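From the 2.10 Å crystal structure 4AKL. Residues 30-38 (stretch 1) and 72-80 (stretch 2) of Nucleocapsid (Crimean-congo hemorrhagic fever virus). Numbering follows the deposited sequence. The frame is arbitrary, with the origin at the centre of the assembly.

Stretch 1, residues 30-38: YTNSYSFCE
Stretch 2 72-80: KFCAPIYEC

Stretch 1 is loop, without regular helix or strand; stretch 2 is loop from Phe73 to Pro76, the N-cap residue, and helix from Ile77. The two run antiparallel in register: Ser33 CA lies 5.1 Å from Pro76 CA, and Phe36 CA lies 4.8 Å from Phe73 CA. Between these anchors, Tyr34 (phi/psi -50/139) and Ser35 (-155/-176) are extended, alongside Ala75 (-62/136) and Cys74 (-117/22), respectively.

The first rule of this contact is to spend polar atoms on the start of the helix. Pro76 (-77/92) brings no backbone NH, and its O accepts from Cys80 N at 3.0 Å, closing the first helical turn. The free NH groups of that turn need outside acceptors. Ile77 N gives a weak bond to Tyr34 O (3.3 Å, 147°), while Tyr78 N donates to water 1 at 2.9 Å. That water donates hydrogen bonds to Tyr34 O and Ser33 OG, both 2.7 Å away, so Tyr34 O accepts twice. Ser33, chi1 t with its CA-to-CB bond toward stretch 2, in turn donates from OG to Glu79 OE1 at 2.6 Å, a short bond to a carboxylate. Glu79 reaches it with chi1 m and chi2 p, its end coming nearer than its CB direction suggests; OE2 is satisfied elsewhere in the structure.

A second network keeps stretch 1 in shape. Cys37 N donates to Ser35 OG (3.1 Å, 161°), Ser35 OG to Thr31 OG1 (3.0 Å), and Thr31 OG1 to Ser33 O (2.8 Å). Both hydroxyls thus accept and donate, with Thr31 and Ser35 each at chi1 p. Cys37 N also lies 2.9 Å from Phe73 O, but the angle is too poor for a hydrogen bond. Water 2 fills the remaining gap, accepting from Phe36 N at 2.9 Å and donating to Ala75 O at 2.8 Å, a bridge between the backbones.

Apolar groups pack around these polar links. Phe36 (chi1 m, chi2 -81°) sets CE2 4.0 Å from Ile77 CD1, with Ile77 m,m and approaching the ring obliquely. Phe36 CB meets Phe73 CB at 4.1 Å; the end of the Phe73 side chain, chi1 m, leads away, and the residue is exposed. Cys74, chi1 p, brings its CB 4.1 Å from Cys37 CB (Cys37 chi1 t) and 3.9 Å from Thr31 CG2, while Ser33 CB rests 3.7 Å from Pro76 CB. Altogether 435 Å² is buried, with two waters bridging polar atoms of the two stretches.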

# COMPACT_ATOMS: atom_id res chain seq x y z
N TYR A 30 -13.67 4.09 21.65
CA TYR A 30 -14.06 3.66 20.29
C TYR A 30 -12.93 3.58 19.32
O TYR A 30 -13.18 3.27 18.16
CB TYR A 30 -15.15 4.60 19.72
CG TYR A 30 -16.35 4.67 20.63
CD1 TYR A 30 -17.20 3.58 20.75
CD2 TYR A 30 -16.61 5.80 21.37
CE1 TYR A 30 -18.29 3.62 21.58
CE2 TYR A 30 -17.72 5.85 22.23
CZ TYR A 30 -18.55 4.76 22.32
OH TYR A 30 -19.64 4.80 23.16
N THR A 31 -11.70 3.85 19.77
CA THR A 31 -10.55 3.85 18.91
C THR A 31 -9.45 2.99 19.47
O THR A 31 -9.34 2.88 20.67
CB THR A 31 -9.99 5.25 18.73
OG1 THR A 31 -9.75 5.85 20.00
CG2 THR A 31 -10.95 6.13 17.96
N ASN A 32 -8.65 2.39 18.58
CA ASN A 32 -7.51 1.53 18.96
C ASN A 32 -6.44 2.32 19.63
O ASN A 32 -5.92 1.94 20.67
CB ASN A 32 -6.90 0.81 17.75
CG ASN A 32 -7.89 -0.15 17.08
OD1 ASN A 32 -8.70 -0.78 17.75
ND2 ASN A 32 -7.80 -0.25 15.76
N SER A 33 -6.13 3.46 19.04
CA SER A 33 -5.16 4.34 19.61
C SER A 33 -5.95 5.51 20.22
O SER A 33 -6.98 5.87 19.71
CB SER A 33 -4.15 4.72 18.52
OG SER A 33 -3.04 5.40 19.02
N TYR A 34 -5.48 6.06 21.34
CA TYR A 34 -6.13 7.22 21.98
C TYR A 34 -6.39 8.37 20.96
O TYR A 34 -5.55 8.68 20.09
CB TYR A 34 -5.31 7.74 23.13
CG TYR A 34 -5.53 7.02 24.46
CD1 TYR A 34 -6.62 7.31 25.24
CD2 TYR A 34 -4.63 6.06 24.91
CE1 TYR A 34 -6.83 6.64 26.49
CE2 TYR A 34 -4.81 5.39 26.12
CZ TYR A 34 -5.91 5.68 26.90
OH TYR A 34 -6.07 5.02 28.11
N SER A 35 -7.57 8.97 21.08
CA SER A 35 -8.04 9.94 20.14
C SER A 35 -9.04 10.87 20.79
O SER A 35 -9.30 10.79 22.01
CB SER A 35 -8.72 9.21 18.97
OG SER A 35 -9.98 8.76 19.36
N PHE A 36 -9.60 11.76 19.98
CA PHE A 36 -10.65 12.70 20.46
C PHE A 36 -12.07 12.12 20.34
O PHE A 36 -13.06 12.84 20.59
CB PHE A 36 -10.53 14.04 19.70
CG PHE A 36 -9.42 14.91 20.20
CD1 PHE A 36 -9.59 15.68 21.34
CD2 PHE A 36 -8.20 14.95 19.52
CE1 PHE A 36 -8.57 16.47 21.81
CE2 PHE A 36 -7.15 15.74 19.98
CZ PHE A 36 -7.32 16.50 21.13
N CYS A 37 -12.18 10.84 19.99
CA CYS A 37 -13.48 10.23 19.68
C CYS A 37 -14.30 9.83 20.91
O CYS A 37 -14.05 8.79 21.52
CB CYS A 37 -13.31 9.02 18.73
SG CYS A 37 -14.82 8.40 18.01
N GLU A 38 -15.29 10.65 21.24
CA GLU A 38 -16.23 10.36 22.35
C GLU A 38 -17.47 9.54 21.97
O GLU A 38 -18.15 9.04 22.84
CB GLU A 38 -16.66 11.64 23.02
CG GLU A 38 -15.66 12.07 24.10
CD GLU A 38 -15.91 13.47 24.57
OE1 GLU A 38 -16.60 14.23 23.83
OE2 GLU A 38 -15.43 13.82 25.66
N LYS A 72 -13.41 13.15 11.69
CA LYS A 72 -12.97 14.33 12.33
C LYS A 72 -12.22 14.07 13.68
O LYS A 72 -11.19 14.68 13.92
CB LYS A 72 -14.21 15.23 12.62
CG LYS A 72 -13.95 16.67 12.60
CD LYS A 72 -15.25 17.45 12.98
CE LYS A 72 -15.10 18.99 13.00
NZ LYS A 72 -13.71 19.56 13.02
N PHE A 73 -12.74 13.17 14.52
CA PHE A 73 -12.26 13.08 15.91
C PHE A 73 -11.55 11.75 16.23
O PHE A 73 -11.22 11.50 17.37
CB PHE A 73 -13.42 13.33 16.90
CG PHE A 73 -14.03 14.72 16.82
CD1 PHE A 73 -13.29 15.85 17.18
CD2 PHE A 73 -15.34 14.89 16.40
CE1 PHE A 73 -13.84 17.15 17.10
CE2 PHE A 73 -15.92 16.18 16.33
CZ PHE A 73 -15.15 17.32 16.67
N CYS A 74 -11.26 10.93 15.22
CA CYS A 74 -10.74 9.61 15.51
C CYS A 74 -9.35 9.39 14.98
O CYS A 74 -8.95 8.23 14.82
CB CYS A 74 -11.71 8.56 15.00
SG CYS A 74 -11.83 8.51 13.34
N ALA A 75 -8.60 10.48 14.73
CA ALA A 75 -7.18 10.36 14.38
C ALA A 75 -6.40 9.71 15.55
O ALA A 75 -6.65 10.03 16.70
CB ALA A 75 -6.56 11.71 14.02
N PRO A 76 -5.50 8.75 15.24
CA PRO A 76 -4.61 8.10 16.21
C PRO A 76 -3.51 9.05 16.53
O PRO A 76 -2.47 9.09 15.84
CB PRO A 76 -4.12 6.86 15.48
CG PRO A 76 -4.17 7.20 14.12
CD PRO A 76 -5.32 8.16 13.91
N ILE A 77 -3.74 9.84 17.57
CA ILE A 77 -2.82 10.94 17.94
C ILE A 77 -1.37 10.56 18.08
O ILE A 77 -0.47 11.27 17.55
CB ILE A 77 -3.25 11.61 19.22
CG1 ILE A 77 -4.60 12.31 18.99
CG2 ILE A 77 -2.22 12.63 19.62
CD1 ILE A 77 -4.57 13.44 17.89
N TYR A 78 -1.12 9.46 18.75
CA TYR A 78 0.26 9.04 19.07
C TYR A 78 1.04 8.82 17.79
O TYR A 78 2.13 9.34 17.62
CB TYR A 78 0.26 7.76 19.90
CG TYR A 78 1.64 7.32 20.33
CD1 TYR A 78 2.18 7.79 21.49
CD2 TYR A 78 2.41 6.43 19.56
CE1 TYR A 78 3.43 7.40 21.91
CE2 TYR A 78 3.69 6.03 19.97
CZ TYR A 78 4.19 6.52 21.14
OH TYR A 78 5.43 6.14 21.58
N GLU A 79 0.45 8.06 16.89
CA GLU A 79 1.18 7.66 15.69
C GLU A 79 1.25 8.81 14.69
O GLU A 79 2.30 8.98 14.05
CB GLU A 79 0.57 6.42 15.07
CG GLU A 79 0.78 5.18 15.90
CD GLU A 79 -0.16 5.02 17.13
OE1 GLU A 79 -1.22 5.68 17.17
OE2 GLU A 79 0.20 4.21 18.05
N CYS A 80 0.17 9.61 14.58
CA CYS A 80 0.17 10.80 13.73
C CYS A 80 1.23 11.78 14.23
O CYS A 80 2.00 12.34 13.44
CB CYS A 80 -1.22 11.48 13.72
SG CYS A 80 -2.50 10.51 12.91
O HOH W 1 -3.00 7.82 20.18
O HOH W 2 -8.27 12.16 17.42